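Local coordinates for protein AceL NrdHF-1-1 Intein (Metagenome, PDB 6ZGQ) that probably carries out class 3 protein splicing as a naturally split intein, captured here as a linked, splicing-inactive variant, at residues 143-146 / 147-151. Residues are numbered along the deposited sequence; the frame is centred on the assembly and turned at random. Where two conformers were deposited one is given.
Sequences VTDE and HGNRS
Asp145 and the backbone of His147 to Asn149 hold together the tip of a beta hairpin in the all-beta intein fold. The hairpin joins strand 140-144 to strand 150-154 through a type I turn from Asp145 to Gly148, in which Gly148 N donates to Asp145 O. Gly148, the last turn residue, has positive phi (78°) and with Asn149 forms a G1 beta bulge opposite Asp145.

Backbone bonds set the antiparallel register. Val143 and Ser151 form a hydrogen-bonded pair, with Val143 N at 3.0 Å from Ser151 O and Ser151 N giving a matching bond to Val143 O. Thr144 and Arg150 are the next, non-hydrogen-bonded pair. Asp145 N then reaches Asn149 O at 2.9 Å.

The Asp145 carboxylate, in the conformer described here, ties down the turn. With chi1 at 67°, its CG sits between the backbone N and the carbonyl carbon, and OD1 turns in toward the loop. OD1 accepts from His147 N at 2.8 Å and from Asn149 N at 3.0 Å. The two donors come from opposite faces of the carboxylate plane. The His147 bond is the more bent, 136° at the hydrogen.

On one face of the hairpin, Thr144 and Arg150 lie side by side. Thr144 CG2 sits over one face of the guanidinium, offset toward its rim. The extended Arg150 chain passes Thr144 OG1, its CG 3.4 Å from that oxygen. The guanidinium forms a salt bridge with Asp20. On the other face, Val143 CG2 touches Ser151 OG, which bonds to Gln68.

One water lies within hydrogen-bonding distance of Val143 O, Asn149 O and Ser151 OG. A second lies in the plane of the His147 ring, at its edge, joining His147 ND1 to Asp145 OD2, to which it donates at 2.7 Å.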
loop_
_atom_site.group_PDB
_atom_site.type_symbol
_atom_site.label_atom_id
_atom_site.label_comp_id
_atom_site.label_asym_id
_atom_site.label_seq_id
_atom_site.Cartn_x
_atom_site.Cartn_y
_atom_site.Cartn_z
ATOM N N VAL A 143 4.118 3.293 0.929
ATOM C CA VAL A 143 3.292 4.514 0.838
ATOM C C VAL A 143 3.371 5.256 2.178
ATOM O O VAL A 143 3.596 4.616 3.216
ATOM C CB VAL A 143 1.812 4.203 0.479
ATOM C CG1 VAL A 143 1.687 3.688 -0.951
ATOM C CG2 VAL A 143 1.181 3.214 1.452
ATOM N N THR A 144 3.219 6.585 2.129
ATOM C CA THR A 144 3.189 7.475 3.304
ATOM C C THR A 144 1.794 8.114 3.397
ATOM O O THR A 144 1.319 8.675 2.402
ATOM C CB THR A 144 4.265 8.558 3.155
ATOM O OG1 THR A 144 5.469 7.911 2.743
ATOM C CG2 THR A 144 4.486 9.332 4.459
ATOM N N ASP A 145 1.160 8.005 4.567
ATOM C CA ASP A 145 -0.175 8.567 4.824
ATOM C C ASP A 145 -0.052 10.044 5.226
ATOM O O ASP A 145 1.068 10.567 5.266
ATOM C CB ASP A 145 -0.933 7.721 5.867
ATOM C CG ASP A 145 -0.314 7.761 7.270
ATOM O OD1 ASP A 145 0.363 8.755 7.623
ATOM O OD2 ASP A 145 -0.551 6.795 8.022
ATOM N N GLU A 146 -1.196 10.686 5.492
ATOM C CA GLU A 146 -1.292 12.118 5.860
ATOM C C GLU A 146 -0.551 12.460 7.162
ATOM O O GLU A 146 -0.255 13.635 7.391
ATOM C CB GLU A 146 -2.774 12.525 5.997
ATOM C CG GLU A 146 -3.605 12.372 4.720
ATOM C CD GLU A 146 -4.453 11.099 4.640
ATOM O OE1 GLU A 146 -4.845 10.546 5.692
ATOM O OE2 GLU A 146 -4.744 10.659 3.504
ATOM N N HIS A 147 -0.272 11.447 7.997
ATOM C CA HIS A 147 0.382 11.598 9.307
ATOM C C HIS A 147 1.861 11.165 9.287
ATOM O O HIS A 147 2.455 10.972 10.353
ATOM C CB HIS A 147 -0.393 10.808 10.369
ATOM C CG HIS A 147 -1.807 11.256 10.523
ATOM N ND1 HIS A 147 -2.862 10.375 10.617
ATOM C CD2 HIS A 147 -2.343 12.497 10.578
ATOM C CE1 HIS A 147 -3.987 11.056 10.738
ATOM N NE2 HIS A 147 -3.699 12.347 10.717
ATOM N N GLY A 148 2.435 11.022 8.087
ATOM C CA GLY A 148 3.857 10.730 7.907
ATOM C C GLY A 148 4.227 9.275 8.142
ATOM O O GLY A 148 5.400 8.961 8.101
ATOM N N ASN A 149 3.243 8.394 8.365
ATOM C CA ASN A 149 3.486 6.962 8.633
ATOM C C ASN A 149 3.650 6.217 7.312
ATOM O O ASN A 149 2.840 6.423 6.398
ATOM C CB ASN A 149 2.339 6.322 9.428
ATOM C CG ASN A 149 2.035 7.043 10.724
ATOM O OD1 ASN A 149 0.906 7.482 10.947
ATOM N ND2 ASN A 149 3.035 7.172 11.583
ATOM N N ARG A 150 4.678 5.367 7.223
ATOM C CA ARG A 150 4.972 4.565 6.028
ATOM C C ARG A 150 4.557 3.109 6.288
ATOM O O ARG A 150 4.684 2.628 7.418
ATOM C CB ARG A 150 6.458 4.701 5.647
ATOM C CG ARG A 150 6.841 6.142 5.347
ATOM C CD ARG A 150 8.204 6.348 4.709
ATOM N NE ARG A 150 8.350 7.775 4.437
ATOM C CZ ARG A 150 8.635 8.703 5.350
ATOM N NH1 ARG A 150 8.854 8.378 6.623
ATOM N NH2 ARG A 150 8.712 9.976 4.981
ATOM N N SER A 151 4.005 2.456 5.257
ATOM C CA SER A 151 3.541 1.058 5.308
ATOM C C SER A 151 3.685 0.414 3.932
ATOM O O SER A 151 3.815 1.137 2.935
ATOM C CB SER A 151 2.087 0.982 5.778
ATOM O OG SER A 151 1.209 1.694 4.914
HETATM O O HOH W 1 1.044 4.443 4.758
HETATM O O HOH W 2 -1.760 7.507 10.330
#